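Local structure of enterotoxin-like toxin X (Staphylococcus aureus, 5U75) at residues D38-K43 with R48-S53; I83-E88 with D96-F101; V90-L95 with I119-K124; G127-E132 with E142-N147. The protein is a secreted staphylococcal superantigen that binds sialylated glycans on human neutrophils and inhibits phagocytosis and killing by these cells. All coordinates share one frame; numbering follows the deposited sequence.

Interaction 1: residues D38-K43 with R48-S53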
# COMPACT_ATOMS: atom_id res chain seq x y z
N ASP A 38 7.71 3.72 -9.18
CA ASP A 38 8.44 2.60 -8.64
C ASP A 38 9.73 2.99 -7.91
O ASP A 38 10.58 2.15 -7.64
CB ASP A 38 8.68 1.55 -9.72
CG ASP A 38 9.72 1.95 -10.72
OD1 ASP A 38 10.08 3.15 -10.79
OD2 ASP A 38 10.19 1.05 -11.41
N THR A 39 9.86 4.27 -7.58
CA THR A 39 10.90 4.74 -6.71
C THR A 39 10.34 5.73 -5.71
O THR A 39 9.30 6.38 -5.96
CB THR A 39 12.02 5.45 -7.51
OG1 THR A 39 11.49 6.63 -8.11
CG2 THR A 39 12.55 4.55 -8.60
N ILE A 40 11.03 5.83 -4.58
CA ILE A 40 10.82 6.91 -3.65
C ILE A 40 12.09 7.08 -2.80
O ILE A 40 12.62 6.10 -2.29
CB ILE A 40 9.57 6.68 -2.76
CG1 ILE A 40 9.30 7.93 -1.91
CG2 ILE A 40 9.70 5.43 -1.89
CD1 ILE A 40 7.90 8.03 -1.38
N ASN A 41 12.57 8.32 -2.67
CA ASN A 41 13.74 8.63 -1.82
C ASN A 41 14.95 7.71 -2.00
O ASN A 41 15.60 7.33 -1.02
CB ASN A 41 13.35 8.60 -0.33
CG ASN A 41 12.34 9.65 0.04
OD1 ASN A 41 12.14 10.63 -0.66
ND2 ASN A 41 11.69 9.45 1.18
N GLY A 42 15.25 7.32 -3.23
CA GLY A 42 16.40 6.42 -3.44
C GLY A 42 16.13 4.94 -3.25
O GLY A 42 17.01 4.11 -3.51
N LYS A 43 14.92 4.58 -2.80
CA LYS A 43 14.49 3.19 -2.80
C LYS A 43 13.73 2.93 -4.07
O LYS A 43 13.19 3.84 -4.66
CB LYS A 43 13.60 2.91 -1.61
CG LYS A 43 14.40 3.02 -0.33
CD LYS A 43 13.58 2.50 0.82
CE LYS A 43 14.43 2.38 2.08
NZ LYS A 43 14.82 3.67 2.72
N ARG A 48 10.51 -7.11 -8.32
CA ARG A 48 9.12 -7.21 -7.82
C ARG A 48 9.00 -7.30 -6.29
O ARG A 48 7.97 -7.78 -5.77
CB ARG A 48 8.38 -8.37 -8.50
CG ARG A 48 8.42 -8.29 -10.02
CD ARG A 48 7.37 -9.20 -10.65
NE ARG A 48 7.76 -10.61 -10.52
CZ ARG A 48 8.49 -11.31 -11.39
NH1 ARG A 48 8.94 -10.75 -12.52
NH2 ARG A 48 8.77 -12.59 -11.14
N ASN A 49 10.01 -6.81 -5.57
CA ASN A 49 9.94 -6.81 -4.11
C ASN A 49 8.83 -5.93 -3.51
O ASN A 49 8.45 -6.13 -2.38
CB ASN A 49 11.27 -6.36 -3.50
CG ASN A 49 12.28 -7.48 -3.44
OD1 ASN A 49 11.94 -8.66 -3.51
ND2 ASN A 49 13.53 -7.11 -3.30
N TRP A 50 8.34 -4.96 -4.26
CA TRP A 50 7.19 -4.13 -3.79
C TRP A 50 5.86 -4.68 -4.29
O TRP A 50 4.84 -3.98 -4.24
CB TRP A 50 7.33 -2.69 -4.28
CG TRP A 50 8.46 -1.88 -3.75
CD1 TRP A 50 9.48 -2.27 -2.91
CD2 TRP A 50 8.68 -0.50 -4.02
NE1 TRP A 50 10.30 -1.20 -2.66
CE2 TRP A 50 9.84 -0.11 -3.34
CE3 TRP A 50 7.99 0.45 -4.80
CZ2 TRP A 50 10.34 1.21 -3.38
CZ3 TRP A 50 8.49 1.75 -4.86
CH2 TRP A 50 9.65 2.12 -4.15
N VAL A 51 5.84 -5.93 -4.76
CA VAL A 51 4.63 -6.52 -5.35
C VAL A 51 4.36 -7.89 -4.71
O VAL A 51 3.30 -8.11 -4.06
CB VAL A 51 4.74 -6.63 -6.90
CG1 VAL A 51 3.55 -7.36 -7.50
CG2 VAL A 51 4.93 -5.27 -7.55
N TYR A 52 5.29 -8.83 -4.90
CA TYR A 52 5.10 -10.20 -4.41
C TYR A 52 6.39 -11.00 -4.61
O TYR A 52 6.96 -11.00 -5.69
CB TYR A 52 3.93 -10.93 -5.14
CG TYR A 52 3.70 -12.34 -4.66
CD1 TYR A 52 4.36 -13.45 -5.26
CD2 TYR A 52 2.84 -12.60 -3.61
CE1 TYR A 52 4.16 -14.74 -4.79
CE2 TYR A 52 2.65 -13.89 -3.14
CZ TYR A 52 3.29 -14.95 -3.74
OH TYR A 52 3.08 -16.22 -3.24
N SER A 53 6.79 -11.72 -3.57
CA SER A 53 7.93 -12.61 -3.64
C SER A 53 7.78 -13.74 -2.66
O SER A 53 7.18 -13.57 -1.61
CB SER A 53 9.22 -11.82 -3.35
OG SER A 53 10.35 -12.67 -3.47
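A tight beta hairpin, strands 39-40 and 43-44, sits against the outer rim of the Trp50 indole, which comes from the loop that follows it. The hairpin turns at Ile40 to Lys43 through a type I' turn, with Asn41 and Gly42 at its corners. Ile40 and Lys43 close it with two backbone bonds: Lys43 N to Ile40 O at 2.8 Å and Ile40 N to Lys43 O at 2.9 Å. The indole puts only its six-membered ring forward. Trp50 CZ3 meets the backbone carbonyl oxygen Asp38 O at 3.5 Å. Trp50 CH2 lies 4.0 Å from Ile40 N, which stands at the ring edge in its plane. Trp50 CH2 also touches Ile40 CG2 at 4.0 Å, the two side chains crossing at about a right angle. Further round this rim, Trp50 CZ2 reaches Lys43 C at 3.9 Å. With CG anti to its carbonyl carbon (chi1 -66°), Trp50 reaches out to the hairpin. The Lys43 chain runs away from the indole; in the conformer given, its NZ forms a salt bridge with Glu94. Phe101 meets the Trp50 ring edge-to-face, and Ile98 packs against it. Across the two segments the hold is by van der Waals contact, mostly between ring carbons and the backbone of residues 38-43. It therefore depends on the fit of a rigid ring rather than on directed polar bonds.

Interaction 2: residues I83-E88 with D96-F101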
# COMPACT_ATOMS: atom_id res chain seq x y z
N ILE A 83 5.40 -7.17 0.49
CA ILE A 83 6.53 -6.29 0.25
C ILE A 83 7.73 -6.79 1.02
O ILE A 83 7.63 -7.17 2.18
CB ILE A 83 6.20 -4.80 0.50
CG1 ILE A 83 5.86 -4.53 1.98
CG2 ILE A 83 5.06 -4.38 -0.43
CD1 ILE A 83 5.54 -3.09 2.29
N THR A 84 8.87 -6.81 0.34
CA THR A 84 10.11 -7.32 0.90
C THR A 84 11.04 -6.12 1.07
O THR A 84 11.42 -5.49 0.08
CB THR A 84 10.74 -8.39 -0.01
OG1 THR A 84 9.81 -9.47 -0.20
CG2 THR A 84 12.01 -8.96 0.64
N LEU A 85 11.41 -5.83 2.33
CA LEU A 85 12.14 -4.62 2.67
C LEU A 85 13.37 -4.91 3.52
O LEU A 85 13.41 -5.91 4.24
CB LEU A 85 11.26 -3.66 3.47
CG LEU A 85 9.87 -3.30 2.94
CD1 LEU A 85 9.16 -2.44 3.97
CD2 LEU A 85 9.98 -2.58 1.61
N ASN A 86 14.34 -4.02 3.47
CA ASN A 86 15.44 -4.06 4.43
C ASN A 86 14.97 -3.69 5.83
O ASN A 86 14.05 -2.86 5.98
CB ASN A 86 16.59 -3.16 3.98
CG ASN A 86 17.26 -3.68 2.72
OD1 ASN A 86 17.16 -4.86 2.39
ND2 ASN A 86 17.94 -2.80 2.00
N LYS A 87 15.56 -4.35 6.83
CA LYS A 87 15.41 -3.97 8.24
C LYS A 87 16.08 -2.63 8.49
O LYS A 87 17.31 -2.51 8.43
CB LYS A 87 16.01 -5.03 9.18
CG LYS A 87 15.17 -6.27 9.33
CD LYS A 87 15.87 -7.31 10.19
CE LYS A 87 15.17 -8.65 10.14
NZ LYS A 87 15.86 -9.60 11.07
N GLU A 88 15.28 -1.60 8.74
CA GLU A 88 15.80 -0.27 9.00
C GLU A 88 14.68 0.63 9.42
O GLU A 88 13.51 0.27 9.24
CB GLU A 88 16.48 0.35 7.76
CG GLU A 88 15.58 0.52 6.57
CD GLU A 88 16.31 1.00 5.32
OE1 GLU A 88 17.47 1.44 5.39
OE2 GLU A 88 15.70 0.93 4.25
N ASP A 96 4.02 4.09 3.42
CA ASP A 96 2.76 4.43 2.71
C ASP A 96 2.90 4.29 1.19
O ASP A 96 2.08 3.66 0.52
CB ASP A 96 2.29 5.83 3.13
CG ASP A 96 1.10 6.32 2.33
OD1 ASP A 96 -0.03 5.79 2.49
OD2 ASP A 96 1.32 7.24 1.52
N HIS A 97 3.98 4.84 0.65
CA HIS A 97 4.22 4.76 -0.78
C HIS A 97 4.32 3.33 -1.29
O HIS A 97 3.62 2.95 -2.22
CB HIS A 97 5.49 5.51 -1.22
CG HIS A 97 5.67 5.47 -2.69
ND1 HIS A 97 5.04 6.36 -3.53
CD2 HIS A 97 6.30 4.57 -3.49
CE1 HIS A 97 5.31 6.04 -4.78
NE2 HIS A 97 6.07 4.95 -4.78
N ILE A 98 5.21 2.57 -0.66
CA ILE A 98 5.48 1.21 -1.12
C ILE A 98 4.24 0.32 -0.96
O ILE A 98 3.92 -0.47 -1.85
CB ILE A 98 6.70 0.61 -0.36
CG1 ILE A 98 7.96 1.43 -0.70
CG2 ILE A 98 6.88 -0.87 -0.70
CD1 ILE A 98 9.16 1.12 0.17
N ILE A 99 3.53 0.48 0.15
CA ILE A 99 2.30 -0.26 0.37
C ILE A 99 1.28 0.05 -0.72
O ILE A 99 0.71 -0.88 -1.30
CB ILE A 99 1.72 -0.02 1.77
CG1 ILE A 99 2.60 -0.71 2.80
CG2 ILE A 99 0.28 -0.55 1.86
CD1 ILE A 99 2.35 -0.26 4.22
N ARG A 100 1.03 1.32 -1.00
CA ARG A 100 0.02 1.65 -2.02
C ARG A 100 0.46 1.21 -3.41
O ARG A 100 -0.37 0.77 -4.21
CB ARG A 100 -0.37 3.12 -1.98
CG ARG A 100 -0.92 3.55 -0.65
CD ARG A 100 -1.83 4.76 -0.75
NE ARG A 100 -1.88 5.48 0.50
CZ ARG A 100 -2.76 6.42 0.83
NH1 ARG A 100 -3.76 6.75 0.02
NH2 ARG A 100 -2.64 7.03 2.01
N PHE A 101 1.77 1.27 -3.70
CA PHE A 101 2.30 0.70 -4.93
C PHE A 101 1.92 -0.78 -5.11
O PHE A 101 1.47 -1.20 -6.19
CB PHE A 101 3.83 0.86 -4.97
CG PHE A 101 4.46 0.35 -6.22
CD1 PHE A 101 4.81 -1.00 -6.35
CD2 PHE A 101 4.73 1.21 -7.29
CE1 PHE A 101 5.42 -1.48 -7.51
CE2 PHE A 101 5.33 0.73 -8.45
CZ PHE A 101 5.68 -0.61 -8.56
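Ile83 of strand 75-86 meets Ile98 and Ile99 of helix 92-104 with no flat group between them; the guanidinium of Arg100 belongs to a different part of the helix surface. That group carries Asp96 OD1 at its edge, in its plane. Arg100 grips this oxygen side-on, with Arg100 NE to Asp96 OD1 at 2.7 Å and Arg100 NH2 to Asp96 OD1 at 2.9 Å. The two nitrogens approach the syn side of the carboxylate oxygen from opposite faces of its plane. Asp96 OD2 is hydrogen-bonded to the hydroxyl of Tyr35, and Arg100 NH1 to Lys135 O and Tyr109 OH.

The contact itself is aliphatic. Ile83 CG1 stands between the backbone N and the carbonyl carbon (chi1 64°), and Ile83 CD1 extends to the helix. This CD1 of Ile83 touches Ile99 CG1 at 3.8 Å and Ile98 CG2 at 4.0 Å. Ile98 CG2 also lies 4.0 Å from Ile83 CG2 and so touches both branches of Ile83. Further along the strand, Leu85 CD2 meets Ile98 CD1 at 4.1 Å, the two side chains lying alongside and pointing opposite ways. The axes of strand 83-86 and of helix residues 96-101 come within 9.9 Å and run nearly antiparallel, at 156°. Here the helix of the beta-grasp fold lies over an outer strand of its sheet. Dispersion and the exclusion of water hold strand to helix, while the salt bridge ties one helical turn internally.

Interaction 3: residues V90-L95 with I119-K124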
# COMPACT_ATOMS: atom_id res chain seq x y z
N VAL A 90 12.52 3.66 8.52
CA VAL A 90 12.07 4.37 7.33
C VAL A 90 10.99 5.37 7.76
O VAL A 90 10.57 5.38 8.92
CB VAL A 90 11.52 3.41 6.23
CG1 VAL A 90 12.56 2.37 5.84
CG2 VAL A 90 10.23 2.71 6.67
N THR A 91 10.57 6.22 6.83
CA THR A 91 9.48 7.16 7.10
C THR A 91 8.15 6.54 6.71
O THR A 91 8.07 5.63 5.86
CB THR A 91 9.63 8.50 6.36
OG1 THR A 91 9.53 8.31 4.96
CG2 THR A 91 10.97 9.18 6.71
N LEU A 92 7.10 7.06 7.35
CA LEU A 92 5.74 6.71 6.95
C LEU A 92 5.45 7.11 5.49
O LEU A 92 4.72 6.42 4.79
CB LEU A 92 4.72 7.30 7.92
CG LEU A 92 3.24 6.97 7.66
CD1 LEU A 92 3.02 5.47 7.53
CD2 LEU A 92 2.42 7.55 8.81
N LYS A 93 6.06 8.20 5.00
CA LYS A 93 5.88 8.55 3.60
C LYS A 93 6.36 7.42 2.72
O LYS A 93 5.70 7.03 1.76
CB LYS A 93 6.60 9.85 3.24
CG LYS A 93 6.35 10.29 1.81
CD LYS A 93 7.07 11.60 1.49
CE LYS A 93 6.66 12.14 0.14
NZ LYS A 93 7.64 13.17 -0.33
N GLU A 94 7.52 6.87 3.07
CA GLU A 94 8.11 5.78 2.32
C GLU A 94 7.27 4.50 2.39
O GLU A 94 7.00 3.87 1.38
CB GLU A 94 9.49 5.51 2.89
CG GLU A 94 10.34 4.61 2.04
CD GLU A 94 11.76 4.59 2.55
OE1 GLU A 94 12.47 5.61 2.45
OE2 GLU A 94 12.15 3.52 3.04
N LEU A 95 6.86 4.13 3.59
CA LEU A 95 6.09 2.88 3.78
C LEU A 95 4.69 2.98 3.16
O LEU A 95 4.25 2.06 2.45
CB LEU A 95 6.01 2.58 5.28
CG LEU A 95 5.63 1.17 5.70
CD1 LEU A 95 6.55 0.13 5.04
CD2 LEU A 95 5.67 1.07 7.22
N ILE A 119 -6.33 1.08 4.65
CA ILE A 119 -5.21 0.15 4.69
C ILE A 119 -4.54 0.38 6.05
O ILE A 119 -4.24 1.52 6.41
CB ILE A 119 -4.23 0.44 3.54
CG1 ILE A 119 -4.95 0.38 2.19
CG2 ILE A 119 -3.06 -0.54 3.57
CD1 ILE A 119 -4.19 1.07 1.07
N VAL A 120 -4.30 -0.69 6.82
CA VAL A 120 -3.77 -0.54 8.16
C VAL A 120 -2.44 -1.28 8.32
O VAL A 120 -2.37 -2.48 8.13
CB VAL A 120 -4.77 -1.03 9.23
CG1 VAL A 120 -4.21 -0.82 10.64
CG2 VAL A 120 -6.12 -0.31 9.05
N ILE A 121 -1.40 -0.54 8.72
CA ILE A 121 -0.13 -1.12 9.07
C ILE A 121 -0.24 -1.54 10.54
O ILE A 121 -0.43 -0.67 11.40
CB ILE A 121 1.04 -0.11 8.89
CG1 ILE A 121 1.04 0.50 7.48
CG2 ILE A 121 2.37 -0.79 9.18
CD1 ILE A 121 2.01 1.66 7.30
N ASN A 122 -0.15 -2.84 10.82
CA ASN A 122 -0.22 -3.37 12.17
C ASN A 122 1.16 -3.67 12.68
O ASN A 122 1.95 -4.31 11.97
CB ASN A 122 -1.05 -4.65 12.18
CG ASN A 122 -2.46 -4.40 11.70
OD1 ASN A 122 -3.19 -3.63 12.32
ND2 ASN A 122 -2.82 -4.97 10.57
N THR A 123 1.46 -3.25 13.90
CA THR A 123 2.78 -3.48 14.50
C THR A 123 2.75 -4.68 15.43
O THR A 123 1.67 -5.14 15.86
CB THR A 123 3.36 -2.25 15.23
OG1 THR A 123 2.80 -2.10 16.54
CG2 THR A 123 3.16 -0.98 14.43
N LYS A 124 3.93 -5.18 15.75
CA LYS A 124 4.02 -6.44 16.49
C LYS A 124 3.41 -6.38 17.89
O LYS A 124 2.90 -7.39 18.37
CB LYS A 124 5.47 -6.90 16.56
CG LYS A 124 5.94 -7.39 15.18
CD LYS A 124 7.41 -7.72 15.16
CE LYS A 124 7.78 -8.36 13.84
NZ LYS A 124 9.22 -8.69 13.82
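Leu92 and Leu95 both hold CG anti to the backbone N, with chi1 at -178° and -163°, which turns their branches from the first turn of the helix toward Ile121. The isoleucine answers with CG1 anti to its own carbonyl carbon and an extended chain, which carries CD1 out from the strand. That methyl makes the closest contacts on the strand side. Ile121 CD1 meets Leu95 CD2 at 3.7 Å and Leu92 CD1 at 3.9 Å, and Leu95 CG lies 4.0 Å from the same Ile121 CD1. Both leucines cross the isoleucine at a slant.

In the beta-grasp fold a helix packs over the face of a mixed sheet, and this contact places the start of helix 92-104 over strand 118-123. Thr91 is the N-cap of that helix. Thr91 OG1 accepts from Glu94 N at 3.1 Å, with an N-H...O angle of 157°. The bond satisfies an amide that the first helical turn would otherwise leave without a backbone acceptor.

Leu95 and Ile121 both also pack on Ile151 of strand 151-160, and Ile121 touches Tyr129 of the next strand. Leu92 is shared with the glycan pocket: the side chain that rests on Ile121 also touches the bound sialic acid.

Interaction 4: residues G127-E132 with E142-N147. With SIA (N-acetyl-alpha-neuraminic acid), chain B; GAL (beta-D-galactopyranose), chain C; FUC (alpha-L-fucopyranose), chain D.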
# COMPACT_ATOMS: atom_id res chain seq x y z
N GLY A 127 0.26 -1.82 17.77
CA GLY A 127 0.13 -0.49 17.21
C GLY A 127 -0.47 -0.50 15.82
O GLY A 127 -0.49 -1.54 15.13
N LYS A 128 -0.99 0.64 15.39
CA LYS A 128 -1.39 0.79 14.01
C LYS A 128 -1.08 2.15 13.40
O LYS A 128 -0.96 3.14 14.10
CB LYS A 128 -2.88 0.49 13.87
CG LYS A 128 -3.78 1.48 14.55
CD LYS A 128 -5.22 0.98 14.52
CE LYS A 128 -6.17 1.99 15.14
NZ LYS A 128 -7.59 1.66 14.81
N TYR A 129 -0.94 2.14 12.08
CA TYR A 129 -0.89 3.33 11.25
C TYR A 129 -1.94 3.13 10.17
O TYR A 129 -1.85 2.20 9.36
CB TYR A 129 0.49 3.56 10.62
CG TYR A 129 1.63 3.58 11.61
CD1 TYR A 129 2.01 4.76 12.24
CD2 TYR A 129 2.34 2.41 11.91
CE1 TYR A 129 3.05 4.79 13.16
CE2 TYR A 129 3.41 2.42 12.80
CZ TYR A 129 3.76 3.61 13.43
OH TYR A 129 4.80 3.61 14.33
N THR A 130 -2.91 4.04 10.12
CA THR A 130 -4.06 3.92 9.24
C THR A 130 -3.92 4.82 8.02
O THR A 130 -3.70 6.03 8.15
CB THR A 130 -5.39 4.25 9.98
OG1 THR A 130 -5.50 3.45 11.15
CG2 THR A 130 -6.58 4.03 9.06
N LEU A 131 -4.06 4.22 6.85
CA LEU A 131 -3.95 4.87 5.58
C LEU A 131 -5.31 4.87 4.90
O LEU A 131 -5.74 3.86 4.34
CB LEU A 131 -2.93 4.15 4.70
CG LEU A 131 -1.60 3.78 5.36
CD1 LEU A 131 -0.78 3.02 4.34
CD2 LEU A 131 -0.84 5.00 5.87
N GLU A 132 -5.94 6.04 4.90
CA GLU A 132 -7.24 6.19 4.24
C GLU A 132 -7.07 6.23 2.73
O GLU A 132 -6.40 7.12 2.20
CB GLU A 132 -7.93 7.46 4.75
CG GLU A 132 -8.16 7.48 6.23
CD GLU A 132 -9.03 8.66 6.65
OE1 GLU A 132 -10.23 8.61 6.34
OE2 GLU A 132 -8.50 9.62 7.26
N GLU A 142 4.28 12.60 7.08
CA GLU A 142 5.33 12.10 6.21
C GLU A 142 6.60 11.67 6.91
O GLU A 142 7.25 10.73 6.46
CB GLU A 142 5.69 13.12 5.15
CG GLU A 142 4.59 13.28 4.12
CD GLU A 142 4.89 14.35 3.09
OE1 GLU A 142 5.98 14.95 3.12
OE2 GLU A 142 4.02 14.56 2.23
N ASN A 143 6.95 12.33 8.01
CA ASN A 143 8.25 12.10 8.67
C ASN A 143 8.23 11.18 9.88
O ASN A 143 9.25 11.02 10.56
CB ASN A 143 8.85 13.46 9.04
CG ASN A 143 9.05 14.35 7.81
OD1 ASN A 143 9.52 13.89 6.78
ND2 ASN A 143 8.69 15.61 7.92
N VAL A 144 7.09 10.55 10.15
CA VAL A 144 6.95 9.62 11.28
C VAL A 144 7.88 8.44 11.01
O VAL A 144 7.89 7.92 9.90
CB VAL A 144 5.49 9.15 11.44
CG1 VAL A 144 5.37 8.00 12.45
CG2 VAL A 144 4.61 10.32 11.86
N GLU A 145 8.65 8.06 12.01
CA GLU A 145 9.71 7.06 11.85
C GLU A 145 9.23 5.69 12.30
O GLU A 145 8.69 5.53 13.40
CB GLU A 145 10.97 7.50 12.61
CG GLU A 145 11.63 8.72 11.98
CD GLU A 145 12.91 9.17 12.69
OE1 GLU A 145 13.36 8.51 13.63
OE2 GLU A 145 13.47 10.20 12.28
N ILE A 146 9.42 4.70 11.43
CA ILE A 146 8.95 3.33 11.63
C ILE A 146 10.08 2.35 11.31
O ILE A 146 10.64 2.37 10.20
CB ILE A 146 7.75 3.03 10.70
CG1 ILE A 146 6.56 3.95 11.06
CG2 ILE A 146 7.34 1.56 10.78
CD1 ILE A 146 5.44 3.96 10.06
N ASN A 147 10.39 1.48 12.27
CA ASN A 147 11.34 0.40 12.03
C ASN A 147 10.57 -0.69 11.30
O ASN A 147 9.56 -1.19 11.80
CB ASN A 147 11.92 -0.10 13.34
CG ASN A 147 13.08 -1.07 13.15
OD1 ASN A 147 13.06 -1.90 12.24
ND2 ASN A 147 14.07 -0.98 14.02
C1 SIA B . -3.75 5.94 13.09
C2 SIA B . -3.66 6.96 14.23
C3 SIA B . -3.90 6.32 15.60
C4 SIA B . -2.76 5.39 16.00
C5 SIA B . -1.39 6.06 15.88
C6 SIA B . -1.25 6.70 14.51
C7 SIA B . -0.00 7.53 14.22
C8 SIA B . -0.10 8.22 12.86
C9 SIA B . 1.26 8.73 12.40
C10 SIA B . 0.83 5.41 16.68
C11 SIA B . 1.82 4.31 16.82
N5 SIA B . -0.34 5.08 16.10
O1A SIA B . -4.58 5.01 13.18
O1B SIA B . -3.01 6.09 12.07
O4 SIA B . -2.90 4.91 17.33
O6 SIA B . -2.35 7.57 14.24
O7 SIA B . 0.25 8.47 15.28
O8 SIA B . -0.57 7.32 11.86
O9 SIA B . 1.06 9.67 11.36
O10 SIA B . 1.10 6.56 17.04
C1 GAL C . -4.65 11.07 11.82
C2 GAL C . -4.74 10.22 13.07
C3 GAL C . -4.46 8.75 12.75
C4 GAL C . -5.40 8.30 11.62
C5 GAL C . -5.28 9.20 10.41
C6 GAL C . -6.24 8.75 9.32
O2 GAL C . -3.84 10.69 14.07
O3 GAL C . -4.63 7.97 13.95
O4 GAL C . -6.72 8.28 12.14
O5 GAL C . -5.51 10.57 10.77
O6 GAL C . -6.14 9.56 8.14
C1 FUC D . -8.32 13.62 10.56
C2 FUC D . -9.23 12.81 9.64
C3 FUC D . -9.11 11.32 9.93
C4 FUC D . -9.41 11.05 11.39
C5 FUC D . -8.44 11.86 12.24
C6 FUC D . -8.66 11.67 13.73
O2 FUC D . -8.86 13.02 8.28
O3 FUC D . -10.00 10.61 9.07
O4 FUC D . -10.77 11.41 11.66
O5 FUC D . -8.53 13.25 11.93
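Strand 128-132 and the segment 142-147 come no nearer than 9.8 Å between CA atoms, at Tyr129 CA and Ile146 CA, so side chains bridge the gap. Tyr129 holds CG anti to its carbonyl carbon (chi1 -54°), which turns the ring toward Ile146. Ile146 CD1 sits over the centre of the Tyr129 ring, 3.7 Å from the centroid and 10° off the ring normal, a CH-pi contact over one face. Val144 CG1 touches Tyr129 CE1 at 4.0 Å, while Val144 CG2 reaches the sialic acid O9 at 3.6 Å. The sugar's O8 stands at the edge of the Tyr129 ring, near its plane.

Thr130 N donates to sialic acid O1B at 2.8 Å, nearly straight at 166°. Thr130 OG1 donates to the other carboxylate oxygen, O1A, at 2.7 Å. The acetamido N5 donates to Lys128 O at 2.9 Å. Arg141 also hydrogen-bonds to the sialic acid. Glu132 OE2 accepts from fucose O3 at 2.6 Å and, at a very short distance, from galactose O6. Lys128, Tyr129, Thr130, Glu132, Arg141 and Val144 line the glycan pocket, the V-shaped sialyl Lewis X site.

Strand 128-132 is an outermost strand of the five-stranded sheet and pairs with strand 118-123. Strand 145-147 pairs instead with strand 89-91, and Ile146 packs on Leu92 at the start of helix 92-104.

How the interactions relate
Interactions 2 and 3 are buried, and both place helix 92-104 on the sheet. Interaction 2 uses an outer strand and interaction 3 a strand near the opposite edge. They join where Ile99 packs on Ile119 and Ile121, and Leu85 on Leu95. Interaction 1 is a surface contact and meets the helix at Ile98, the residue interaction 2 also uses. Interaction 4 is partly buried and continues from interaction 3, since strands 118-123 and 128-132 are neighbours. Its apolar contact lies beside hydrogen bonds to the glycan. Interactions 2 and 3 are aliphatic across their segments, while interactions 1 and 4 each centre on one aromatic ring.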